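Local coordinates for isocitrate dehydrogenase [NAD] subunit 2, mitochondrial (Saccharomyces cerevisiae, PDB 3BLX), which catalyses, with subunit 1 in an allosteric octamer, the NAD(+)-dependent oxidative decarboxylation of isocitrate to 2-oxoglutarate in the citric acid cycle, and also binds RNA, at residues B[37-42]-B[293-298]; B[80-85]-B[307-312]; B[109-114]-B[169-174]; B[173-178]-B[237-242]; B[253-256]-B[261-264]. One frame throughout, in Å; residues are numbered along the deposited sequence.

Contact 1. Residues B[37-42]-B[293-298]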
# COMPACT_ATOMS: atom_id res chain seq x y z
N SER B 37 -52.88 -2.96 -17.85
CA SER B 37 -53.22 -2.68 -19.23
C SER B 37 -54.59 -3.25 -19.53
O SER B 37 -55.37 -2.67 -20.30
CB SER B 37 -52.19 -3.29 -20.18
OG SER B 37 -50.89 -2.79 -19.92
N LYS B 38 -54.89 -4.39 -18.93
CA LYS B 38 -56.16 -5.08 -19.16
C LYS B 38 -57.26 -4.14 -18.73
O LYS B 38 -58.24 -3.97 -19.44
CB LYS B 38 -56.22 -6.38 -18.36
CG LYS B 38 -57.35 -7.34 -18.74
CD LYS B 38 -57.00 -8.75 -18.30
CE LYS B 38 -58.07 -9.73 -18.68
NZ LYS B 38 -59.03 -10.02 -17.60
N SER B 39 -57.07 -3.53 -17.57
CA SER B 39 -58.04 -2.60 -17.01
C SER B 39 -58.26 -1.37 -17.88
O SER B 39 -59.34 -0.78 -17.87
CB SER B 39 -57.61 -2.13 -15.64
OG SER B 39 -58.28 -0.93 -15.33
N VAL B 40 -57.24 -0.96 -18.63
CA VAL B 40 -57.39 0.23 -19.45
C VAL B 40 -58.22 -0.09 -20.68
O VAL B 40 -58.98 0.74 -21.15
CB VAL B 40 -56.04 0.81 -19.88
CG1 VAL B 40 -56.25 1.94 -20.89
CG2 VAL B 40 -55.27 1.28 -18.67
N LYS B 41 -58.06 -1.30 -21.21
CA LYS B 41 -58.79 -1.72 -22.39
C LYS B 41 -60.29 -1.92 -22.09
O LYS B 41 -61.15 -1.56 -22.89
CB LYS B 41 -58.16 -3.01 -22.95
CG LYS B 41 -56.72 -2.84 -23.43
CD LYS B 41 -56.07 -4.18 -23.80
CE LYS B 41 -54.75 -3.95 -24.53
NZ LYS B 41 -54.28 -5.13 -25.30
N LYS B 42 -60.59 -2.47 -20.91
CA LYS B 42 -61.96 -2.72 -20.48
C LYS B 42 -62.75 -1.43 -20.21
O LYS B 42 -63.98 -1.41 -20.26
CB LYS B 42 -61.99 -3.60 -19.22
CG LYS B 42 -61.56 -5.05 -19.44
CD LYS B 42 -61.79 -5.92 -18.19
CE LYS B 42 -61.40 -7.37 -18.44
NZ LYS B 42 -61.65 -8.22 -17.24
N ALA B 293 -52.84 -4.59 -8.05
CA ALA B 293 -52.27 -3.43 -8.76
C ALA B 293 -53.23 -2.25 -8.79
O ALA B 293 -54.43 -2.43 -8.70
CB ALA B 293 -51.87 -3.81 -10.17
N ASN B 294 -52.69 -1.04 -8.94
CA ASN B 294 -53.53 0.14 -9.04
C ASN B 294 -53.38 0.86 -10.38
O ASN B 294 -52.39 1.53 -10.62
CB ASN B 294 -53.23 1.09 -7.88
CG ASN B 294 -54.16 2.29 -7.86
OD1 ASN B 294 -54.89 2.54 -8.82
ND2 ASN B 294 -54.12 3.06 -6.78
N PRO B 295 -54.41 0.76 -11.23
CA PRO B 295 -54.41 1.23 -12.62
C PRO B 295 -54.66 2.73 -12.78
O PRO B 295 -54.71 3.22 -13.93
CB PRO B 295 -55.59 0.49 -13.25
CG PRO B 295 -56.20 -0.30 -12.17
CD PRO B 295 -55.69 0.17 -10.87
N THR B 296 -54.82 3.44 -11.68
CA THR B 296 -55.11 4.87 -11.73
C THR B 296 -54.07 5.67 -12.50
O THR B 296 -54.42 6.54 -13.33
CB THR B 296 -55.14 5.49 -10.33
OG1 THR B 296 -56.01 4.72 -9.49
CG2 THR B 296 -55.63 6.92 -10.42
N ALA B 297 -52.80 5.40 -12.20
CA ALA B 297 -51.68 6.10 -12.82
C ALA B 297 -51.70 5.88 -14.32
O ALA B 297 -51.65 6.83 -15.09
CB ALA B 297 -50.40 5.61 -12.22
N LEU B 298 -51.79 4.62 -14.74
CA LEU B 298 -51.87 4.35 -16.17
C LEU B 298 -53.17 4.93 -16.78
O LEU B 298 -53.16 5.47 -17.89
CB LEU B 298 -51.70 2.85 -16.46
CG LEU B 298 -51.52 2.48 -17.94
CD1 LEU B 298 -50.45 3.33 -18.60
CD2 LEU B 298 -51.20 1.02 -18.11

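Contact 2. Residues B[80-85]-B[307-312]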
# COMPACT_ATOMS: atom_id res chain seq x y z
N ASN B 80 -48.14 4.91 -35.84
CA ASN B 80 -49.32 5.31 -35.05
C ASN B 80 -49.20 6.70 -34.44
O ASN B 80 -50.22 7.37 -34.20
CB ASN B 80 -49.59 4.29 -33.95
CG ASN B 80 -49.93 2.93 -34.50
OD1 ASN B 80 -50.26 2.79 -35.68
ND2 ASN B 80 -49.85 1.92 -33.65
N LEU B 81 -47.97 7.13 -34.18
CA LEU B 81 -47.66 8.46 -33.64
C LEU B 81 -48.02 8.62 -32.16
O LEU B 81 -47.76 9.67 -31.55
CB LEU B 81 -48.32 9.57 -34.48
CG LEU B 81 -47.95 9.69 -35.96
CD1 LEU B 81 -48.54 10.97 -36.53
CD2 LEU B 81 -46.44 9.64 -36.19
N VAL B 82 -48.63 7.58 -31.59
CA VAL B 82 -48.97 7.56 -30.17
C VAL B 82 -48.76 6.18 -29.57
O VAL B 82 -48.97 5.18 -30.25
CB VAL B 82 -50.42 7.99 -29.95
CG1 VAL B 82 -50.85 7.67 -28.55
CG2 VAL B 82 -50.54 9.46 -30.18
N ALA B 83 -48.33 6.15 -28.31
CA ALA B 83 -48.17 4.90 -27.56
C ALA B 83 -48.56 5.13 -26.12
O ALA B 83 -48.54 6.26 -25.64
CB ALA B 83 -46.74 4.41 -27.64
N LEU B 84 -48.91 4.05 -25.43
CA LEU B 84 -49.27 4.11 -24.02
C LEU B 84 -48.64 2.97 -23.25
O LEU B 84 -49.23 1.90 -23.18
CB LEU B 84 -50.79 4.03 -23.86
CG LEU B 84 -51.27 3.82 -22.42
CD1 LEU B 84 -51.25 5.14 -21.69
CD2 LEU B 84 -52.65 3.24 -22.41
N LYS B 85 -47.47 3.17 -22.65
CA LYS B 85 -46.76 2.07 -22.01
C LYS B 85 -46.97 1.99 -20.50
O LYS B 85 -47.14 3.00 -19.84
CB LYS B 85 -45.26 2.10 -22.35
CG LYS B 85 -44.48 3.23 -21.72
CD LYS B 85 -43.00 3.19 -22.13
CE LYS B 85 -42.20 2.21 -21.29
NZ LYS B 85 -42.13 2.59 -19.85
N ASN B 307 -56.63 13.47 -24.59
CA ASN B 307 -56.50 14.92 -24.77
C ASN B 307 -55.46 15.32 -25.80
O ASN B 307 -55.55 16.38 -26.40
CB ASN B 307 -56.18 15.61 -23.44
CG ASN B 307 -57.41 15.82 -22.59
OD1 ASN B 307 -58.46 16.23 -23.08
ND2 ASN B 307 -57.30 15.53 -21.29
N HIS B 308 -54.45 14.49 -26.01
CA HIS B 308 -53.40 14.85 -26.95
C HIS B 308 -53.88 14.51 -28.36
O HIS B 308 -53.39 15.07 -29.36
CB HIS B 308 -52.08 14.14 -26.58
CG HIS B 308 -50.99 14.29 -27.60
ND1 HIS B 308 -50.46 13.23 -28.30
CD2 HIS B 308 -50.34 15.39 -28.05
CE1 HIS B 308 -49.53 13.65 -29.13
NE2 HIS B 308 -49.44 14.96 -29.00
N MET B 309 -54.87 13.62 -28.42
CA MET B 309 -55.41 13.12 -29.68
C MET B 309 -56.61 13.94 -30.13
O MET B 309 -56.92 13.99 -31.32
CB MET B 309 -55.76 11.63 -29.57
CG MET B 309 -54.54 10.72 -29.60
SD MET B 309 -54.93 8.96 -29.56
CE MET B 309 -55.95 8.90 -28.10
N GLY B 310 -57.29 14.60 -29.19
CA GLY B 310 -58.43 15.43 -29.52
C GLY B 310 -59.76 14.88 -29.03
O GLY B 310 -60.78 15.56 -29.06
N LEU B 311 -59.74 13.63 -28.57
CA LEU B 311 -60.92 13.00 -28.00
C LEU B 311 -61.22 13.55 -26.61
O LEU B 311 -61.26 12.81 -25.63
CB LEU B 311 -60.71 11.49 -27.91
CG LEU B 311 -60.05 10.84 -29.14
CD1 LEU B 311 -59.90 9.34 -28.92
CD2 LEU B 311 -60.83 11.12 -30.41
N THR B 312 -61.45 14.86 -26.54
CA THR B 312 -61.73 15.57 -25.28
C THR B 312 -62.95 15.03 -24.54
O THR B 312 -62.97 14.97 -23.31
CB THR B 312 -61.95 17.08 -25.53
OG1 THR B 312 -61.04 17.56 -26.53
CG2 THR B 312 -61.77 17.89 -24.23

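Contact 3. Residues B[109-114]-B[169-174]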
# COMPACT_ATOMS: atom_id res chain seq x y z
N LEU B 109 -38.20 12.31 -28.39
CA LEU B 109 -38.95 12.85 -27.25
C LEU B 109 -38.13 13.88 -26.49
O LEU B 109 -37.10 13.55 -25.92
CB LEU B 109 -39.38 11.74 -26.32
CG LEU B 109 -40.02 10.53 -27.00
CD1 LEU B 109 -40.41 9.51 -25.96
CD2 LEU B 109 -41.22 10.93 -27.85
N PHE B 110 -38.59 15.12 -26.45
CA PHE B 110 -37.78 16.18 -25.89
C PHE B 110 -38.38 16.75 -24.60
O PHE B 110 -37.67 17.33 -23.78
CB PHE B 110 -37.54 17.28 -26.93
CG PHE B 110 -38.79 17.93 -27.42
CD1 PHE B 110 -39.38 18.96 -26.70
CD2 PHE B 110 -39.41 17.48 -28.58
CE1 PHE B 110 -40.56 19.55 -27.14
CE2 PHE B 110 -40.59 18.08 -29.02
CZ PHE B 110 -41.16 19.10 -28.30
N ALA B 111 -39.69 16.59 -24.41
CA ALA B 111 -40.35 17.16 -23.24
C ALA B 111 -41.05 16.10 -22.43
O ALA B 111 -41.69 15.21 -22.98
CB ALA B 111 -41.34 18.22 -23.65
N ASN B 112 -40.94 16.20 -21.12
CA ASN B 112 -41.62 15.31 -20.19
C ASN B 112 -42.62 16.13 -19.39
O ASN B 112 -42.24 17.05 -18.70
CB ASN B 112 -40.59 14.65 -19.25
CG ASN B 112 -41.21 13.62 -18.31
OD1 ASN B 112 -41.24 13.80 -17.09
ND2 ASN B 112 -41.70 12.53 -18.87
N VAL B 113 -43.91 15.81 -19.51
CA VAL B 113 -44.96 16.53 -18.79
C VAL B 113 -45.39 15.76 -17.56
O VAL B 113 -45.81 14.63 -17.67
CB VAL B 113 -46.15 16.76 -19.68
CG1 VAL B 113 -47.21 17.55 -18.94
CG2 VAL B 113 -45.68 17.47 -20.94
N ARG B 114 -45.27 16.37 -16.39
CA ARG B 114 -45.55 15.70 -15.12
C ARG B 114 -46.52 16.48 -14.26
O ARG B 114 -46.09 17.38 -13.52
CB ARG B 114 -44.27 15.53 -14.31
CG ARG B 114 -43.47 14.30 -14.62
CD ARG B 114 -43.93 13.14 -13.80
NE ARG B 114 -42.80 12.41 -13.25
CZ ARG B 114 -42.59 12.21 -11.95
NH1 ARG B 114 -43.44 12.65 -11.05
NH2 ARG B 114 -41.53 11.54 -11.56
N ILE B 169 -39.38 25.16 -23.90
CA ILE B 169 -39.94 26.41 -23.46
C ILE B 169 -41.13 26.80 -24.35
O ILE B 169 -42.18 27.18 -23.84
CB ILE B 169 -38.89 27.50 -23.32
CG1 ILE B 169 -37.92 27.12 -22.20
CG2 ILE B 169 -39.52 28.83 -23.00
CD1 ILE B 169 -36.77 28.06 -22.03
N ARG B 170 -40.99 26.66 -25.66
CA ARG B 170 -42.16 26.82 -26.55
C ARG B 170 -43.29 25.93 -26.07
O ARG B 170 -44.40 26.40 -25.85
CB ARG B 170 -41.87 26.49 -28.02
CG ARG B 170 -41.26 27.61 -28.79
CD ARG B 170 -41.63 27.54 -30.25
NE ARG B 170 -41.77 28.90 -30.76
CZ ARG B 170 -40.76 29.61 -31.22
NH1 ARG B 170 -39.54 29.07 -31.25
NH2 ARG B 170 -40.95 30.84 -31.65
N TYR B 171 -43.00 24.65 -25.90
CA TYR B 171 -44.02 23.70 -25.52
C TYR B 171 -44.65 24.09 -24.21
O TYR B 171 -45.83 23.87 -24.02
CB TYR B 171 -43.46 22.28 -25.42
CG TYR B 171 -44.53 21.26 -25.19
CD1 TYR B 171 -45.20 20.66 -26.25
CD2 TYR B 171 -44.91 20.90 -23.90
CE1 TYR B 171 -46.19 19.73 -26.05
CE2 TYR B 171 -45.93 19.98 -23.68
CZ TYR B 171 -46.56 19.41 -24.76
OH TYR B 171 -47.56 18.49 -24.55
N ALA B 172 -43.88 24.69 -23.31
CA ALA B 172 -44.43 25.03 -22.00
C ALA B 172 -45.43 26.13 -22.14
O ALA B 172 -46.43 26.14 -21.43
CB ALA B 172 -43.34 25.46 -21.03
N PHE B 173 -45.14 27.07 -23.02
CA PHE B 173 -46.08 28.15 -23.31
C PHE B 173 -47.38 27.61 -23.93
O PHE B 173 -48.46 27.79 -23.39
CB PHE B 173 -45.43 29.20 -24.21
CG PHE B 173 -44.55 30.18 -23.47
CD1 PHE B 173 -43.21 30.32 -23.80
CD2 PHE B 173 -45.07 30.95 -22.45
CE1 PHE B 173 -42.41 31.23 -23.11
CE2 PHE B 173 -44.27 31.86 -21.77
CZ PHE B 173 -42.93 31.99 -22.10
N GLU B 174 -47.26 26.91 -25.06
CA GLU B 174 -48.38 26.32 -25.79
C GLU B 174 -49.21 25.33 -24.97
O GLU B 174 -50.37 25.08 -25.26
CB GLU B 174 -47.89 25.66 -27.07
CG GLU B 174 -47.15 26.61 -27.96
CD GLU B 174 -47.44 26.40 -29.43
OE1 GLU B 174 -46.48 26.07 -30.16
OE2 GLU B 174 -48.61 26.57 -29.85

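Contact 4. Residues B[173-178]-B[237-242]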
# COMPACT_ATOMS: atom_id res chain seq x y z
N PHE B 173 -45.14 27.07 -23.02
CA PHE B 173 -46.08 28.15 -23.31
C PHE B 173 -47.38 27.61 -23.93
O PHE B 173 -48.46 27.79 -23.39
CB PHE B 173 -45.43 29.20 -24.21
CG PHE B 173 -44.55 30.18 -23.47
CD1 PHE B 173 -43.21 30.32 -23.80
CD2 PHE B 173 -45.07 30.95 -22.45
CE1 PHE B 173 -42.41 31.23 -23.11
CE2 PHE B 173 -44.27 31.86 -21.77
CZ PHE B 173 -42.93 31.99 -22.10
N GLU B 174 -47.26 26.91 -25.06
CA GLU B 174 -48.38 26.32 -25.79
C GLU B 174 -49.21 25.33 -24.97
O GLU B 174 -50.37 25.08 -25.26
CB GLU B 174 -47.89 25.66 -27.07
CG GLU B 174 -47.15 26.61 -27.96
CD GLU B 174 -47.44 26.40 -29.43
OE1 GLU B 174 -46.48 26.07 -30.16
OE2 GLU B 174 -48.61 26.57 -29.85
N TYR B 175 -48.62 24.79 -23.93
CA TYR B 175 -49.33 23.89 -23.05
C TYR B 175 -50.04 24.68 -21.95
O TYR B 175 -51.06 24.25 -21.43
CB TYR B 175 -48.35 22.87 -22.44
CG TYR B 175 -49.00 21.78 -21.63
CD1 TYR B 175 -49.14 21.89 -20.24
CD2 TYR B 175 -49.50 20.63 -22.25
CE1 TYR B 175 -49.75 20.89 -19.49
CE2 TYR B 175 -50.11 19.63 -21.52
CZ TYR B 175 -50.24 19.76 -20.14
OH TYR B 175 -50.86 18.75 -19.42
N ALA B 176 -49.49 25.82 -21.58
CA ALA B 176 -50.16 26.64 -20.59
C ALA B 176 -51.42 27.26 -21.22
O ALA B 176 -52.50 27.25 -20.64
CB ALA B 176 -49.23 27.70 -20.09
N ARG B 177 -51.25 27.80 -22.42
CA ARG B 177 -52.38 28.28 -23.21
C ARG B 177 -53.43 27.17 -23.38
O ARG B 177 -54.59 27.36 -23.06
CB ARG B 177 -51.86 28.77 -24.56
CG ARG B 177 -52.90 28.91 -25.64
CD ARG B 177 -52.23 29.23 -26.98
NE ARG B 177 -51.66 30.57 -26.96
CZ ARG B 177 -50.85 31.04 -27.89
NH1 ARG B 177 -50.51 30.25 -28.90
NH2 ARG B 177 -50.37 32.29 -27.82
N ALA B 178 -53.01 26.00 -23.84
CA ALA B 178 -53.90 24.85 -24.04
C ALA B 178 -54.65 24.27 -22.82
O ALA B 178 -55.59 23.51 -22.99
CB ALA B 178 -53.16 23.74 -24.79
N ASP B 237 -52.16 27.97 -10.88
CA ASP B 237 -52.42 28.82 -12.03
C ASP B 237 -51.19 28.94 -12.91
O ASP B 237 -51.07 29.86 -13.72
CB ASP B 237 -52.83 30.22 -11.57
CG ASP B 237 -51.76 30.88 -10.68
OD1 ASP B 237 -51.26 30.22 -9.75
OD2 ASP B 237 -51.43 32.06 -10.92
N ALA B 238 -50.24 28.03 -12.73
CA ALA B 238 -48.99 28.14 -13.45
C ALA B 238 -48.51 26.83 -14.01
O ALA B 238 -48.85 25.75 -13.53
CB ALA B 238 -47.93 28.73 -12.57
N VAL B 239 -47.69 26.96 -15.03
CA VAL B 239 -46.94 25.86 -15.59
C VAL B 239 -45.43 26.12 -15.43
O VAL B 239 -44.90 27.10 -15.95
CB VAL B 239 -47.31 25.72 -17.05
CG1 VAL B 239 -46.19 25.07 -17.84
CG2 VAL B 239 -48.55 24.92 -17.15
N SER B 240 -44.75 25.25 -14.70
CA SER B 240 -43.30 25.38 -14.53
C SER B 240 -42.48 24.68 -15.64
O SER B 240 -42.79 23.55 -16.02
CB SER B 240 -42.90 24.83 -13.18
OG SER B 240 -43.67 25.43 -12.16
N VAL B 241 -41.47 25.35 -16.19
CA VAL B 241 -40.42 24.65 -16.93
C VAL B 241 -39.05 24.71 -16.25
O VAL B 241 -38.70 25.68 -15.62
CB VAL B 241 -40.20 25.21 -18.31
CG1 VAL B 241 -40.79 24.33 -19.33
CG2 VAL B 241 -40.70 26.63 -18.37
N CYS B 242 -38.25 23.67 -16.43
CA CYS B 242 -36.88 23.73 -15.92
C CYS B 242 -35.95 22.96 -16.82
O CYS B 242 -36.39 22.11 -17.62
CB CYS B 242 -36.81 23.18 -14.51
SG CYS B 242 -37.31 21.45 -14.40

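Contact 5. Residues B[253-256]-B[261-264]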
# COMPACT_ATOMS: atom_id res chain seq x y z
N LEU B 253 -40.70 15.67 -6.09
CA LEU B 253 -41.15 16.46 -4.96
C LEU B 253 -42.63 16.86 -5.13
O LEU B 253 -43.39 16.86 -4.18
CB LEU B 253 -40.26 17.69 -4.84
CG LEU B 253 -40.46 18.69 -3.73
CD1 LEU B 253 -39.16 19.37 -3.40
CD2 LEU B 253 -41.46 19.69 -4.16
N ASN B 254 -43.03 17.18 -6.35
CA ASN B 254 -44.42 17.47 -6.64
C ASN B 254 -45.32 16.26 -6.34
O ASN B 254 -46.39 16.39 -5.76
CB ASN B 254 -44.59 17.96 -8.09
CG ASN B 254 -43.97 19.34 -8.32
OD1 ASN B 254 -43.58 20.03 -7.37
ND2 ASN B 254 -43.88 19.75 -9.59
N SER B 255 -44.88 15.08 -6.74
CA SER B 255 -45.64 13.87 -6.51
C SER B 255 -45.71 13.54 -5.02
O SER B 255 -46.65 12.90 -4.55
CB SER B 255 -45.08 12.70 -7.32
OG SER B 255 -45.31 12.91 -8.71
N GLY B 256 -44.71 13.98 -4.27
CA GLY B 256 -44.73 13.83 -2.82
C GLY B 256 -45.76 14.76 -2.19
O GLY B 256 -46.31 14.47 -1.13
N SER B 261 -46.12 9.67 -3.00
CA SER B 261 -45.46 8.62 -3.77
C SER B 261 -45.72 8.77 -5.25
O SER B 261 -46.55 9.59 -5.66
CB SER B 261 -45.94 7.23 -3.34
OG SER B 261 -47.14 6.90 -4.03
N LEU B 262 -45.04 7.96 -6.05
CA LEU B 262 -45.25 7.99 -7.51
C LEU B 262 -46.48 7.20 -7.97
O LEU B 262 -46.75 7.12 -9.18
CB LEU B 262 -44.01 7.49 -8.26
CG LEU B 262 -42.66 8.19 -8.10
CD1 LEU B 262 -42.80 9.69 -8.09
CD2 LEU B 262 -41.97 7.72 -6.83
N GLY B 263 -47.21 6.64 -7.00
CA GLY B 263 -48.28 5.69 -7.26
C GLY B 263 -49.43 6.18 -8.11
O GLY B 263 -50.05 5.40 -8.83
N LEU B 264 -49.72 7.47 -8.04
CA LEU B 264 -50.87 8.00 -8.75
C LEU B 264 -50.48 8.98 -9.85
O LEU B 264 -51.30 9.78 -10.30
CB LEU B 264 -51.85 8.64 -7.76
CG LEU B 264 -52.05 7.85 -6.47
CD1 LEU B 264 -52.86 8.64 -5.46
CD2 LEU B 264 -52.69 6.50 -6.76

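Contact 1. Residues B[37-42]-B[293-298]
S39 and P295 mark the closest passage of the two backbones, their CA atoms 6.9 Å apart, where helix 33-45 runs past the turn that opens helix 296-309. Three pairs of side chains meet across the contact. On the S39 side, OG is anti to the backbone N (chi1 160°) and reaches the proline ring, lying 3.7 Å from P295 CB and 3.8 Å from P295 CG; this is van der Waals contact with ring carbons. S39 also touches T347, and P295 touches T343, so helix 343-352 borders the same spot. One turn further into the second helix, V40 and L298 cross at about a right angle, with V40 CG2 4.0 Å from L298 CG and 4.1 Å from L298 CD2. The same methyl, L298 CD2, is also approached by S37 OG at 4.2 Å, a hydroxyl hydrogen-bonded to G33 O of its own helix. Behind P295, N294 OD1 takes hydrogen bonds from both the N-H and the hydroxyl of T296. The bond from T296 N to N294 OD1 is 3.0 Å long with an angle of 163° at the hydrogen, and N294 ND2 is held by D336. The arrangement is that of a side-chain-capped helix start packed against a neighbouring helix, within the alpha/beta fold of the isocitrate and isopropylmalate dehydrogenases.

Contact 2. Residues B[80-85]-B[307-312]
V82 reaches from its strand to two residues at the end of helix 296-309, H308 and M309, while the nearest CA atoms, those of V82 and M309, stay 8.5 Å apart. Its CB is directed at the helix, and the branches divide the contact. CG1, anti to the backbone N at a chi1 of 167°, comes 4.4 Å from M309 SD. CG2 does more of the touching: it sits 4.2 Å from M309 CG and equally far from H308 ND1, arriving at the edge of the imidazole near the ring plane. Within this chain, strand 82-85 is the outermost strand on one side of the mixed sheet of the isocitrate/isopropylmalate dehydrogenase fold, and helix 296-309 lies over it; V82 and L84 both also touch M305, one turn back in that helix. The imidazole is positioned from elsewhere. H308 NE2 is hydrogen-bonded to G9 O, and its ring meets that of F277, on the adjacent strand 275-279, with the planes at about 45°. Y11 touches both V82 and M309, bringing the N-terminal region to the same apolar patch. Just past M309 the helix ends as G310 adopts a positive phi of 111°.

Contact 3. Residues B[109-114]-B[169-174]
Y171 lies over A111 and V113, its helix segment passing the strand segment at a closest axis distance of 9.5 Å and an angle of 41° between their N-to-C directions. With CG anti to the backbone N (chi1 -173°), the tyrosine side chain extends from the helix to the strand. V113 CG2, the branch anti to its own carbonyl carbon, is 3.7 Å from Y171 CE2 and 4.2 Å from Y171 OH; the two side chains cross at about a right angle, and the methyl approaches the ring obliquely. A111 CB meets the same ring flank more loosely, 4.5 Å from Y171 CD2. F110 takes a different rotamer: at chi1 61° its CG lies between the backbone N and the carbonyl carbon, and the end of the ring swings in until Y171 CB is 4.3 Å from F110 CE1, at the phenyl edge. F110 and A111 form a classic beta bulge opposite I270, which lets two consecutive residues contribute to one patch. R114, next along the strand, probably binds substrate and forms a salt bridge with D252. No hydrogen bond joins the two segments, so their cohesion is purely apolar, tyrosine joining mainly through CB and ring.

Contact 4. Residues B[173-178]-B[237-242]
A176 and V239 face each other directly where helix 162-178 passes over strand 238-242, their CA atoms only 6.0 Å apart. Both CB atoms point across the interface and lie 4.1 Å from one another, the alanine's lack of any longer side chain being what permits so near an approach. V239 then adds one branch to this pairing. At a chi1 of 154°, CG1 is anti to the backbone N, and CG2 is thereby placed anti to the carbonyl carbon, where it lies 4.1 Å from A176 CB and 4.2 Å from A176 CA, resting on the helix backbone as well as on the methyl. Y175 meets the same branch from another direction: V239 CG2 comes to the edge of its ring, near the ring plane, with CD1 the closest ring atom at 4.4 Å. The phenol end lies farther from the valine, and Y175 also touches V132 of strand 130-136. V239 itself touches I134 of that strand, while A176 packs on V184 of strand 183-188, so the helix spans three adjacent strands. Charged residues sit at the margins, where D237 pairs with R183 and R177 with D213. With 130-136, 238-242 and 183-188 running parallel side by side, this is the layering of a helix on the parallel part of a mixed sheet, as found in the alpha/beta fold of isocitrate and isopropylmalate dehydrogenases.

Contact 5. Residues B[253-256]-B[261-264]
L262 turns CG anti to its carbonyl carbon (chi1 -59°), which brings CD1 back to S255 although the leucine CB is directed away from the helix; S255 OG, likewise anti to its carbonyl carbon (chi1 -69°), lies near that methyl. L262 CD1 is 3.9 Å from S255 CB and 4.1 Å from S255 OG, and the serine CB also has the carbonyl oxygen of S261 at 3.8 Å. The setting is an ST turn, built on S261, in the loop that carries the chain from helix 244-258 towards strand 266-271. Backbone atoms come close as well. The CA atoms of G256 and S261 are 5.3 Å apart, and G256 CA stands 4.4 Å from S261 N. No hydrogen bond crosses between the two segments. The serine hydroxyl is engaged elsewhere: a hydrogen bond with T265 OG1 joins the helix to the end of the loop, whereas a weak one with S251 O stays within the helix. R114, a substrate-binding residue by analogy with relatives, touches both S255 and L262, and the helix also bears D248 and D252, which probably bind the magnesium or manganese ion. On the assembly side, L262 packs on M221 and L253 on I246 of a neighbouring subunit 1 chain. Within the loop, the turn is closed by the N-H of G263, which donates to S261 OG over 3.0 Å with an angle of 159° at the hydrogen.

In the fold
Starting from the N terminus, helix 33-45 opens contact 1 and strand 82-85 opens contact 2; both close on helix 296-309, contact 1 first, so the two cross. Their segments touch through L84, V40 and L298. All the other contacts fall within both of these long loops. Contact 3 joins strand 109-117 to helix 162-178, and contact 4 leaves that same helix, sharing F173 and E174, for strand 238-242. Helix 244-258 follows, and contact 5 closes a short loop after it, in series with contacts 3 and 4. R114 of contact 3 touches S255 and L262 of contact 5, while A297 of contact 1 packs on G263 and L264.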